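Local coordinates for protein 5,10-methylenetetrahydrofolate dehydrogenase (Bombyx mori, PDB 5ZF1) that probably oxidises 5,10-methylenetetrahydrofolate to 5,10-methenyltetrahydrofolate with NADP+ as hydride acceptor, at residues Val162-Ser167 / Lys224-Asp229; Met172-Met177 / Ile215-Thr220; Val258-Val263 / Thr271-Gly276; Val146-Arg151 / Thr236-Gly241. All coordinates share one frame; numbering follows the deposited sequence. Where two conformers were deposited one is given.

Interaction 1: residues Val162-Ser167 / Lys224-Asp229. With SO4 (sulfate ion), chain E.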
loop_
_atom_site.group_PDB
_atom_site.type_symbol
_atom_site.label_atom_id
_atom_site.label_comp_id
_atom_site.label_asym_id
_atom_site.label_seq_id
_atom_site.Cartn_x
_atom_site.Cartn_y
_atom_site.Cartn_z
ATOM N N VAL B 162 12.323 8.722 -7.342
ATOM C CA VAL B 162 12.947 7.661 -6.551
ATOM C C VAL B 162 12.687 7.984 -5.088
ATOM O O VAL B 162 12.986 9.091 -4.631
ATOM C CB VAL B 162 14.459 7.561 -6.835
ATOM C CG1 VAL B 162 15.137 6.577 -5.833
ATOM C CG2 VAL B 162 14.696 7.143 -8.274
ATOM N N VAL B 163 12.168 7.011 -4.338
ATOM C CA VAL B 163 12.003 7.150 -2.897
ATOM C C VAL B 163 13.001 6.192 -2.277
ATOM O O VAL B 163 12.930 4.988 -2.546
ATOM C CB VAL B 163 10.579 6.806 -2.443
ATOM C CG1 VAL B 163 10.478 6.949 -0.916
ATOM C CG2 VAL B 163 9.532 7.708 -3.145
ATOM N N ILE B 164 13.927 6.717 -1.477
ATOM C CA ILE B 164 14.932 5.893 -0.797
ATOM C C ILE B 164 14.413 5.656 0.612
ATOM O O ILE B 164 14.409 6.571 1.439
ATOM C CB ILE B 164 16.319 6.562 -0.781
ATOM C CG1 ILE B 164 16.762 6.896 -2.202
ATOM C CG2 ILE B 164 17.353 5.605 -0.114
ATOM C CD1 ILE B 164 18.027 7.699 -2.296
ATOM N N GLY B 165 13.935 4.445 0.881
ATOM C CA GLY B 165 13.321 4.145 2.169
ATOM C C GLY B 165 11.943 3.573 1.932
ATOM O O GLY B 165 11.151 4.086 1.143
ATOM N N ARG B 166 11.649 2.453 2.610
ATOM C CA ARG B 166 10.380 1.739 2.476
ATOM C C ARG B 166 9.636 1.611 3.804
ATOM O O ARG B 166 8.739 0.756 3.929
ATOM C CB ARG B 166 10.605 0.347 1.869
ATOM C CG ARG B 166 11.509 -0.544 2.727
ATOM C CD ARG B 166 11.742 -1.906 2.089
ATOM N NE ARG B 166 12.733 -2.624 2.905
ATOM C CZ ARG B 166 13.226 -3.825 2.621
ATOM N NH1 ARG B 166 12.818 -4.489 1.548
ATOM N NH2 ARG B 166 14.132 -4.356 3.428
ATOM N N SER B 167 9.980 2.425 4.801
ATOM C CA SER B 167 9.350 2.284 6.113
ATOM C C SER B 167 7.828 2.419 6.015
ATOM O O SER B 167 7.291 3.193 5.216
ATOM C CB SER B 167 9.908 3.322 7.093
ATOM O OG SER B 167 9.477 4.647 6.766
ATOM N N LYS B 224 22.298 7.146 4.179
ATOM C CA LYS B 224 22.540 7.237 2.752
ATOM C C LYS B 224 23.258 8.551 2.481
ATOM O O LYS B 224 23.273 9.460 3.318
ATOM C CB LYS B 224 21.232 7.162 1.956
ATOM C CG LYS B 224 21.431 6.788 0.498
ATOM C CD LYS B 224 21.865 5.328 0.377
ATOM C CE LYS B 224 20.828 4.405 1.012
ATOM N NZ LYS B 224 20.584 3.163 0.224
ATOM N N LEU B 225 23.881 8.645 1.313
ATOM C CA LEU B 225 24.501 9.898 0.909
ATOM C C LEU B 225 24.154 10.142 -0.550
ATOM O O LEU B 225 24.535 9.355 -1.424
ATOM C CB LEU B 225 26.014 9.878 1.131
ATOM C CG LEU B 225 26.684 11.236 0.914
ATOM C CD1 LEU B 225 25.956 12.327 1.696
ATOM C CD2 LEU B 225 28.159 11.185 1.304
ATOM N N ILE B 226 23.410 11.214 -0.805
ATOM C CA ILE B 226 23.183 11.679 -2.167
ATOM C C ILE B 226 24.354 12.581 -2.531
ATOM O O ILE B 226 24.529 13.645 -1.938
ATOM C CB ILE B 226 21.851 12.423 -2.303
ATOM C CG1 ILE B 226 20.688 11.538 -1.853
ATOM C CG2 ILE B 226 21.647 12.845 -3.743
ATOM C CD1 ILE B 226 20.577 10.257 -2.626
ATOM N N LYS B 227 25.156 12.154 -3.491
ATOM C CA LYS B 227 26.280 12.938 -3.977
ATOM C C LYS B 227 25.925 13.589 -5.304
ATOM O O LYS B 227 25.002 13.168 -6.003
ATOM C CB LYS B 227 27.525 12.066 -4.144
ATOM C CG LYS B 227 27.756 11.081 -3.018
ATOM C CD LYS B 227 29.071 10.340 -3.230
ATOM C CE LYS B 227 28.886 8.827 -3.260
ATOM N NZ LYS B 227 28.106 8.340 -4.436
ATOM N N ALA B 228 26.698 14.620 -5.662
ATOM C CA ALA B 228 26.387 15.396 -6.857
ATOM C C ALA B 228 26.385 14.536 -8.115
ATOM O O ALA B 228 25.593 14.784 -9.033
ATOM C CB ALA B 228 27.374 16.557 -7.001
ATOM N N ASP B 229 27.234 13.505 -8.173
ATOM C CA ASP B 229 27.251 12.653 -9.356
ATOM C C ASP B 229 26.045 11.727 -9.436
ATOM O O ASP B 229 25.908 11.001 -10.428
ATOM C CB ASP B 229 28.542 11.833 -9.397
ATOM C CG ASP B 229 28.716 10.951 -8.177
ATOM O OD1 ASP B 229 27.941 11.100 -7.211
ATOM O OD2 ASP B 229 29.639 10.106 -8.185
HETATM S S SO4 E . 14.990 1.169 4.413
HETATM O O1 SO4 E . 13.573 1.483 4.590
HETATM O O2 SO4 E . 15.728 2.036 3.516
HETATM O O3 SO4 E . 15.601 1.265 5.732
HETATM O O4 SO4 E . 15.140 -0.214 3.936
#

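Interaction 2: residues Met172-Met177 / Ile215-Thr220. With SO4 (sulfate ion), chain E.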
loop_
_atom_site.group_PDB
_atom_site.type_symbol
_atom_site.label_atom_id
_atom_site.label_comp_id
_atom_site.label_asym_id
_atom_site.label_seq_id
_atom_site.Cartn_x
_atom_site.Cartn_y
_atom_site.Cartn_z
ATOM N N MET B 172 6.868 4.177 2.706
ATOM C CA MET B 172 5.812 3.536 1.933
ATOM C C MET B 172 4.675 4.517 1.628
ATOM O O MET B 172 4.244 4.597 0.467
ATOM C CB MET B 172 5.321 2.273 2.659
ATOM C CG MET B 172 4.271 1.474 1.911
ATOM S SD MET B 172 2.583 2.077 2.232
ATOM C CE MET B 172 2.387 1.655 3.986
ATOM N N PRO B 173 4.157 5.265 2.600
ATOM C CA PRO B 173 3.095 6.217 2.248
ATOM C C PRO B 173 3.564 7.284 1.273
ATOM O O PRO B 173 2.766 7.721 0.443
ATOM C CB PRO B 173 2.690 6.817 3.607
ATOM C CG PRO B 173 3.139 5.806 4.622
ATOM C CD PRO B 173 4.377 5.180 4.054
ATOM N N ILE B 174 4.823 7.706 1.326
ATOM C CA ILE B 174 5.309 8.674 0.338
ATOM C C ILE B 174 5.243 8.077 -1.062
ATOM O O ILE B 174 4.717 8.690 -1.999
ATOM C CB ILE B 174 6.737 9.128 0.684
ATOM C CG1 ILE B 174 6.714 10.032 1.918
ATOM C CG2 ILE B 174 7.366 9.836 -0.539
ATOM C CD1 ILE B 174 8.080 10.476 2.398
ATOM N N ALA B 175 5.801 6.869 -1.232
ATOM C CA ALA B 175 5.764 6.238 -2.552
ATOM C C ALA B 175 4.339 6.029 -3.029
ATOM O O ALA B 175 4.039 6.233 -4.215
ATOM C CB ALA B 175 6.512 4.901 -2.524
ATOM N N MET B 176 3.436 5.627 -2.117
ATOM C CA MET B 176 2.056 5.350 -2.510
ATOM C C MET B 176 1.387 6.597 -3.066
ATOM O O MET B 176 0.687 6.533 -4.083
ATOM C CB MET B 176 1.271 4.800 -1.317
ATOM C CG MET B 176 -0.126 4.268 -1.646
ATOM S SD MET B 176 -0.179 2.796 -2.713
ATOM C CE MET B 176 0.766 1.585 -1.802
ATOM N N MET B 177 1.588 7.732 -2.415
ATOM C CA MET B 177 0.984 8.994 -2.852
ATOM C C MET B 177 1.603 9.483 -4.145
ATOM O O MET B 177 0.920 10.046 -5.003
ATOM C CB MET B 177 1.171 10.080 -1.799
ATOM C CG MET B 177 0.960 9.646 -0.394
ATOM S SD MET B 177 -0.087 10.811 0.412
ATOM C CE MET B 177 -1.510 10.469 -0.583
ATOM N N ILE B 215 12.991 13.450 -9.371
ATOM C CA ILE B 215 12.735 13.737 -7.966
ATOM C C ILE B 215 13.385 12.623 -7.174
ATOM O O ILE B 215 13.199 11.455 -7.525
ATOM C CB ILE B 215 11.227 13.781 -7.646
ATOM C CG1 ILE B 215 10.527 14.893 -8.452
ATOM C CG2 ILE B 215 10.982 14.013 -6.165
ATOM C CD1 ILE B 215 9.002 14.712 -8.496
ATOM N N ILE B 216 14.148 12.978 -6.140
ATOM C CA ILE B 216 14.668 12.013 -5.160
ATOM C C ILE B 216 14.176 12.423 -3.785
ATOM O O ILE B 216 14.333 13.579 -3.377
ATOM C CB ILE B 216 16.206 11.935 -5.174
ATOM C CG1 ILE B 216 16.731 11.611 -6.568
ATOM C CG2 ILE B 216 16.722 10.862 -4.129
ATOM C CD1 ILE B 216 18.288 11.708 -6.631
ATOM N N ILE B 217 13.579 11.472 -3.069
ATOM C CA ILE B 217 13.117 11.675 -1.706
ATOM C C ILE B 217 13.852 10.674 -0.835
ATOM O O ILE B 217 13.723 9.469 -1.044
ATOM C CB ILE B 217 11.598 11.484 -1.592
ATOM C CG1 ILE B 217 10.881 12.599 -2.353
ATOM C CG2 ILE B 217 11.178 11.453 -0.123
ATOM C CD1 ILE B 217 9.464 12.263 -2.749
ATOM N N THR B 218 14.655 11.166 0.120
ATOM C CA THR B 218 15.390 10.295 1.048
ATOM C C THR B 218 14.611 10.215 2.356
ATOM O O THR B 218 14.569 11.190 3.110
ATOM C CB THR B 218 16.820 10.783 1.310
ATOM O OG1 THR B 218 16.806 12.028 2.026
ATOM C CG2 THR B 218 17.610 10.936 0.018
ATOM N N ALA B 219 13.998 9.056 2.628
ATOM C CA ALA B 219 13.142 8.862 3.784
ATOM C C ALA B 219 13.686 7.806 4.727
ATOM O O ALA B 219 13.086 7.555 5.774
ATOM C CB ALA B 219 11.726 8.458 3.343
ATOM N N THR B 220 14.802 7.198 4.385
ATOM C CA THR B 220 15.316 6.092 5.171
ATOM C C THR B 220 16.009 6.579 6.438
ATOM O O THR B 220 16.574 7.674 6.492
ATOM C CB THR B 220 16.268 5.252 4.330
ATOM O OG1 THR B 220 16.842 4.240 5.160
ATOM C CG2 THR B 220 17.366 6.119 3.729
HETATM S S SO4 E . 14.990 1.169 4.413
HETATM O O1 SO4 E . 13.573 1.483 4.590
HETATM O O2 SO4 E . 15.728 2.036 3.516
HETATM O O3 SO4 E . 15.601 1.265 5.732
HETATM O O4 SO4 E . 15.140 -0.214 3.936
#

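Interaction 3: residues Val258-Val263 / Thr271-Gly276. With SO4 (sulfate ion), chain F.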
loop_
_atom_site.group_PDB
_atom_site.type_symbol
_atom_site.label_atom_id
_atom_site.label_comp_id
_atom_site.label_asym_id
_atom_site.label_seq_id
_atom_site.Cartn_x
_atom_site.Cartn_y
_atom_site.Cartn_z
ATOM N N VAL B 258 22.303 14.395 2.358
ATOM C CA VAL B 258 22.639 15.027 1.088
ATOM C C VAL B 258 23.936 15.807 1.245
ATOM O O VAL B 258 24.138 16.511 2.241
ATOM C CB VAL B 258 21.501 15.951 0.598
ATOM C CG1 VAL B 258 21.839 16.555 -0.768
ATOM C CG2 VAL B 258 20.194 15.181 0.520
ATOM N N ASP B 259 24.818 15.674 0.257
ATOM C CA ASP B 259 26.003 16.521 0.164
ATOM C C ASP B 259 25.517 17.879 -0.326
ATOM O O ASP B 259 25.571 18.206 -1.515
ATOM C CB ASP B 259 27.039 15.898 -0.765
ATOM C CG ASP B 259 28.324 16.709 -0.850
ATOM O OD1 ASP B 259 28.362 17.853 -0.348
ATOM O OD2 ASP B 259 29.306 16.185 -1.417
ATOM N N TYR B 260 25.031 18.682 0.626
ATOM C CA TYR B 260 24.270 19.880 0.281
ATOM C C TYR B 260 25.079 20.831 -0.591
ATOM O O TYR B 260 24.586 21.312 -1.615
ATOM C CB TYR B 260 23.788 20.585 1.548
ATOM C CG TYR B 260 22.920 21.790 1.262
ATOM C CD1 TYR B 260 23.460 23.067 1.224
ATOM C CD2 TYR B 260 21.560 21.648 1.014
ATOM C CE1 TYR B 260 22.672 24.172 0.955
ATOM C CE2 TYR B 260 20.763 22.742 0.741
ATOM C CZ TYR B 260 21.323 24.004 0.716
ATOM O OH TYR B 260 20.537 25.100 0.447
ATOM N N GLU B 261 26.331 21.105 -0.210
ATOM C CA GLU B 261 27.101 22.118 -0.926
ATOM C C GLU B 261 27.281 21.749 -2.392
ATOM O O GLU B 261 27.100 22.593 -3.277
ATOM C CB GLU B 261 28.461 22.336 -0.260
ATOM C CG GLU B 261 29.299 23.393 -0.968
ATOM C CD GLU B 261 30.667 23.599 -0.343
ATOM O OE1 GLU B 261 30.831 23.308 0.861
ATOM O OE2 GLU B 261 31.580 24.062 -1.059
ATOM N N GLU B 262 27.614 20.490 -2.676
ATOM C CA GLU B 262 27.831 20.100 -4.064
ATOM C C GLU B 262 26.515 19.842 -4.789
ATOM O O GLU B 262 26.354 20.250 -5.945
ATOM C CB GLU B 262 28.731 18.869 -4.136
ATOM C CG GLU B 262 30.207 19.160 -3.867
ATOM C CD GLU B 262 30.696 20.437 -4.544
ATOM O OE1 GLU B 262 30.523 20.579 -5.776
ATOM O OE2 GLU B 262 31.254 21.306 -3.836
ATOM N N VAL B 263 25.556 19.192 -4.122
ATOM C CA VAL B 263 24.304 18.861 -4.795
ATOM C C VAL B 263 23.511 20.118 -5.109
ATOM O O VAL B 263 22.824 20.180 -6.134
ATOM C CB VAL B 263 23.497 17.857 -3.950
ATOM C CG1 VAL B 263 22.047 17.756 -4.438
ATOM C CG2 VAL B 263 24.169 16.505 -4.018
ATOM N N THR B 271 15.838 20.695 -0.352
ATOM C CA THR B 271 15.631 21.062 1.038
ATOM C C THR B 271 16.897 21.699 1.607
ATOM O O THR B 271 18.008 21.246 1.315
ATOM C CB THR B 271 15.250 19.837 1.871
ATOM O OG1 THR B 271 15.986 18.702 1.399
ATOM C CG2 THR B 271 13.758 19.568 1.717
ATOM N N PRO B 272 16.765 22.752 2.405
ATOM C CA PRO B 272 17.918 23.329 3.106
ATOM C C PRO B 272 18.303 22.456 4.294
ATOM O O PRO B 272 17.728 21.396 4.529
ATOM C CB PRO B 272 17.397 24.688 3.565
ATOM C CG PRO B 272 15.931 24.418 3.832
ATOM C CD PRO B 272 15.509 23.441 2.741
ATOM N N VAL B 273 19.292 22.923 5.050
ATOM C CA VAL B 273 19.747 22.225 6.252
ATOM C C VAL B 273 19.619 23.173 7.440
ATOM O O VAL B 273 20.397 24.130 7.544
ATOM C CB VAL B 273 21.190 21.717 6.094
ATOM C CG1 VAL B 273 21.573 20.825 7.269
ATOM C CG2 VAL B 273 21.352 20.969 4.789
ATOM N N PRO B 274 18.658 22.963 8.358
ATOM C CA PRO B 274 17.682 21.870 8.365
ATOM C C PRO B 274 16.581 22.087 7.343
ATOM O O PRO B 274 16.387 23.217 6.883
ATOM C CB PRO B 274 17.120 21.915 9.785
ATOM C CG PRO B 274 17.182 23.362 10.139
ATOM C CD PRO B 274 18.427 23.905 9.467
ATOM N N GLY B 275 15.868 21.013 6.994
ATOM C CA GLY B 275 14.897 21.089 5.915
ATOM C C GLY B 275 13.555 21.676 6.293
ATOM O O GLY B 275 12.805 22.091 5.404
ATOM N N GLY B 276 13.228 21.719 7.581
ATOM C CA GLY B 276 11.902 22.144 7.978
ATOM C C GLY B 276 10.824 21.105 7.783
ATOM O O GLY B 276 9.643 21.441 7.850
HETATM S S SO4 F . 13.865 19.038 9.947
HETATM O O1 SO4 F . 13.961 20.494 9.985
HETATM O O2 SO4 F . 13.557 18.613 8.580
HETATM O O3 SO4 F . 15.135 18.446 10.349
HETATM O O4 SO4 F . 12.827 18.626 10.887
#

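Interaction 4: residues Val146-Arg151 / Thr236-Gly241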
loop_
_atom_site.group_PDB
_atom_site.type_symbol
_atom_site.label_atom_id
_atom_site.label_comp_id
_atom_site.label_asym_id
_atom_site.label_seq_id
_atom_site.Cartn_x
_atom_site.Cartn_y
_atom_site.Cartn_z
ATOM N N VAL B 146 4.472 15.452 0.132
ATOM C CA VAL B 146 3.595 15.675 -1.009
ATOM C C VAL B 146 3.204 17.146 -1.097
ATOM O O VAL B 146 3.151 17.727 -2.187
ATOM C CB VAL B 146 2.362 14.755 -0.912
ATOM C CG1 VAL B 146 1.214 15.281 -1.771
ATOM C CG2 VAL B 146 2.730 13.352 -1.319
ATOM N N GLU B 147 2.958 17.778 0.051
ATOM C CA GLU B 147 2.577 19.190 0.057
ATOM C C GLU B 147 3.735 20.090 -0.368
ATOM O O GLU B 147 3.521 21.113 -1.031
ATOM C CB GLU B 147 2.059 19.576 1.445
ATOM C CG GLU B 147 1.256 20.881 1.497
ATOM C CD GLU B 147 -0.024 20.860 0.660
ATOM O OE1 GLU B 147 -0.637 19.783 0.476
ATOM O OE2 GLU B 147 -0.429 21.943 0.192
ATOM N N MET B 148 4.971 19.739 0.001
ATOM C CA MET B 148 6.115 20.521 -0.451
ATOM C C MET B 148 6.229 20.473 -1.971
ATOM O O MET B 148 6.502 21.496 -2.616
ATOM C CB MET B 148 7.393 20.017 0.225
ATOM C CG MET B 148 7.380 20.173 1.748
ATOM S SD MET B 148 8.847 19.594 2.627
ATOM C CE MET B 148 10.175 20.007 1.496
ATOM N N LEU B 149 5.981 19.303 -2.565
ATOM C CA LEU B 149 6.044 19.184 -4.018
ATOM C C LEU B 149 4.956 20.007 -4.688
ATOM O O LEU B 149 5.215 20.696 -5.683
ATOM C CB LEU B 149 5.921 17.726 -4.438
ATOM C CG LEU B 149 7.104 16.839 -4.040
ATOM C CD1 LEU B 149 6.718 15.376 -4.124
ATOM C CD2 LEU B 149 8.312 17.162 -4.900
ATOM N N LYS B 150 3.728 19.933 -4.168
ATOM C CA LYS B 150 2.625 20.671 -4.778
ATOM C C LYS B 150 2.801 22.169 -4.604
ATOM O O LYS B 150 2.549 22.937 -5.532
ATOM C CB LYS B 150 1.292 20.221 -4.177
ATOM C CG LYS B 150 0.997 18.751 -4.412
ATOM C CD LYS B 150 -0.351 18.333 -3.849
ATOM C CE LYS B 150 -1.455 18.487 -4.882
ATOM N NZ LYS B 150 -1.701 19.907 -5.281
ATOM N N ARG B 151 3.229 22.610 -3.424
ATOM C CA ARG B 151 3.293 24.049 -3.188
ATOM C C ARG B 151 4.443 24.703 -3.938
ATOM O O ARG B 151 4.370 25.891 -4.261
ATOM C CB ARG B 151 3.404 24.333 -1.692
ATOM C CG ARG B 151 2.171 23.928 -0.934
ATOM C CD ARG B 151 1.171 25.051 -0.857
ATOM N NE ARG B 151 0.002 24.653 -0.080
ATOM C CZ ARG B 151 -0.731 25.491 0.645
ATOM N NH1 ARG B 151 -0.406 26.775 0.701
ATOM N NH2 ARG B 151 -1.781 25.045 1.322
ATOM N N THR B 236 14.801 17.551 -8.296
ATOM C CA THR B 236 14.323 18.020 -7.014
ATOM C C THR B 236 14.733 17.001 -5.967
ATOM O O THR B 236 14.460 15.810 -6.134
ATOM C CB THR B 236 12.803 18.173 -7.035
ATOM O OG1 THR B 236 12.442 19.159 -8.016
ATOM C CG2 THR B 236 12.272 18.569 -5.684
ATOM N N ILE B 237 15.378 17.472 -4.910
ATOM C CA ILE B 237 15.905 16.633 -3.838
ATOM C C ILE B 237 15.227 17.041 -2.541
ATOM O O ILE B 237 15.371 18.183 -2.091
ATOM C CB ILE B 237 17.431 16.766 -3.717
ATOM C CG1 ILE B 237 18.108 16.622 -5.085
ATOM C CG2 ILE B 237 17.982 15.794 -2.639
ATOM C CD1 ILE B 237 18.094 15.232 -5.649
ATOM N N ILE B 238 14.510 16.106 -1.921
ATOM C CA ILE B 238 13.883 16.340 -0.624
ATOM C C ILE B 238 14.457 15.347 0.376
ATOM O O ILE B 238 14.305 14.128 0.205
ATOM C CB ILE B 238 12.360 16.218 -0.690
ATOM C CG1 ILE B 238 11.805 17.343 -1.572
ATOM C CG2 ILE B 238 11.761 16.263 0.730
ATOM C CD1 ILE B 238 10.357 17.174 -1.958
ATOM N N ASP B 239 15.118 15.873 1.410
ATOM C CA ASP B 239 15.623 15.093 2.533
ATOM C C ASP B 239 14.593 15.120 3.659
ATOM O O ASP B 239 14.348 16.168 4.262
ATOM C CB ASP B 239 16.981 15.646 2.976
ATOM C CG ASP B 239 17.689 14.747 3.967
ATOM O OD1 ASP B 239 17.081 13.764 4.427
ATOM O OD2 ASP B 239 18.875 15.025 4.276
ATOM N N VAL B 240 13.997 13.958 3.957
ATOM C CA VAL B 240 12.929 13.912 4.955
ATOM C C VAL B 240 13.488 14.150 6.358
ATOM O O VAL B 240 12.773 14.635 7.246
ATOM C CB VAL B 240 12.162 12.575 4.847
ATOM C CG1 VAL B 240 11.056 12.503 5.872
ATOM C CG2 VAL B 240 11.577 12.428 3.447
ATOM N N GLY B 241 14.769 13.863 6.571
ATOM C CA GLY B 241 15.393 14.111 7.855
ATOM C C GLY B 241 15.243 12.992 8.860
ATOM O O GLY B 241 15.338 13.246 10.067
#

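Interaction 1: residues Val162-Ser167 / Lys224-Asp229
Ile164, the last residue of strand 160-164, meets the loop 224-229 through two methyl-bearing branches. Its CD1 runs tip to tip against CD1 of Ile226, 3.6 Å away, and this is the tight part of the contact: both residues are buried, and Thr218 of the neighbouring strand and Leu206 and Cys210 of helix 203-211 pack against Ile164 as well. Because CG1 stands anti to the carbonyl carbon (chi1 -56°) and the chain then extends, Ile164 sends CD1 to Ile226 while its CG2 branch is crossed by the end of Lys224. On this looser side Lys224, bent at chi2, chi3 and chi4, brings CE to 3.8 Å from Ile164 CG2, and the partly exposed lysine makes no hydrogen bond across to 162-167. Past the strand, the backbone N of Arg166 donates an almost straight bond (174°) to O1 of a sulfate, 2.9 Å away, which Arg199 and Thr220 also hold; the extended Arg166 side chain continues to a salt bridge with Asp191 of the second subunit. A strand end running into a glycine-containing turn that binds an anion is consistent with the C-terminal ends of parallel strands, where Rossmann-type NAD(P)-binding domains hold the dinucleotide.

Interaction 2: residues Met172-Met177 / Ile215-Thr220
Helix 172-177 packs on one face of the sheet, over strand 215-218, the backbones coming nearest where the CA atoms of Ile174 and Ala219 stand 8.6 Å apart, a gap that only side chains bridge. Ile174 does the bridging from the helix. Its CG2 reaches CD1 of Ile217, in one of that residue's two conformers, at 3.9 Å, and its CD1 lies 4.1 Å from CG2 of the same residue, so the two isoleucines cross at a slant with each branch of one set against the opposite branch of the other. In Ile174, chi2 of 177° extends CD1 beyond Ile217 to just past the end of the strand, where it meets CB of Ala219 at 4.3 Å. Val163 of strand 160-164 and Ala142 of helix 140-151 also touch Ile174, while Val145 of that helix and Val240 pack on Ile217. Further along, Thr220 leaves the apolar layer: OG1, anti to the backbone N (chi1 175°), gives a hydrogen bond of 3.0 Å to O2 of a sulfate. All that passes between helix and strand is methyl against methyl, without a hydrogen bond, so the helix is held to the sheet by shape and burial, whereas the polar contact to the sulfate lies beyond the C-terminal end of the strand, where Thr220 OG1 also bonds Leu222 N.

Interaction 3: residues Val258-Val263 / Thr271-Gly276
The short helix 260-263 and the loop that follows strand 269-270 meet at the edge of the parallel sheet of the NAD(P)-binding domain, and the loop goes on to an anion site at the start of helix 277-298. Tyr260 carries the contact. Its CG stands anti to the backbone N (chi1 -176°), which swings the ring out of the helix toward the loop backbone. The CE2 edge of the ring points at the carbonyl O of Thr271, 3.2 Å away and near the ring plane, a close approach of an aromatic C-H to an oxygen. The same CE2 lies 3.7 Å from CA of Pro272. Nearer the root of the ring, CG2 of Val273 approaches CD2 obliquely at 3.8 Å, the valine and tyrosine sliding past each other in opposite directions. Ile4 and Ile270 of the adjoining strands also touch the tyrosine. Thr271 turns its OG1 elsewhere, to the backbone N of Asp239, while farther on Gly276 N gives a bent hydrogen bond (139°) to O1 of a sulfate at 2.8 Å, with Val277 N and Gly278 N as further donors. Were Tyr260 cut back to alanine, Val273 would probably lose its aromatic neighbour and a gap open beside Thr271 O and Pro272. With no hydrogen bond passing between the two segments, the ring joins them by apolar contact and by its slightly positive edge, which probably suits the carbonyl oxygen it faces.

Interaction 4: residues Val146-Arg151 / Thr236-Gly241
Helix 140-151 lies against one face of the central parallel sheet, and its last turns rest on strand 236-239 through Met148 and Leu149. The segment axes approach to 10.6 Å and run roughly antiparallel, at 149°. Ile238 is the shared target. CD2 of Leu149 lies across its CD1, 3.6 Å away, and the same Leu149 CD2 meets Thr236 CG2 more loosely at 4.3 Å. On the other branch, CE of Met148 runs past Ile238 CG2 at 4.1 Å; the methionine is straight as far as SD and bends at chi3 (36°), which turns its methyl to the strand. All four residues are buried, and such helix-on-sheet packing is the pattern of the Rossmann-type NAD(P)-binding domain, in which helices cover a parallel sheet. Leu10 of helix 7-26 also touches Met148. On the helix flank, Arg151 NE bonds Glu147 OE2 at 2.8 Å, with the acceptor at the guanidinium edge and in its plane, using the anti lone pair of the carboxylate; Glu17 pairs with the same arginine. Where the strand ends, Asp239 OD1 accepts from Gly241 N at 3.2 Å, met from above the carboxylate plane, and so closes an Asx turn, while its OD2 takes the backbone N of Asp257.

From the N terminus, helix segment 146-151 opens interaction 4, which closes at strand 236-239 and encloses the two loops between. Interaction 1 begins at strand 160-164 and closes at 224-229; within its span interaction 2 runs from helix 171-178 to strand 215-218. Interaction 3 follows in series, a short loop closed at 271-276, so none of the four cross. Strands 160-164, 215-218 and 236-239 are consecutive neighbours in one parallel sheet, so interactions 1, 2 and 4 are joined through neighbouring strands. Interactions 1 and 2 meet at one sulfate, while backbone bonds between Ile226 and Asp259 and between Ile237 and Thr271 bind interaction 3 to interactions 1 and 4.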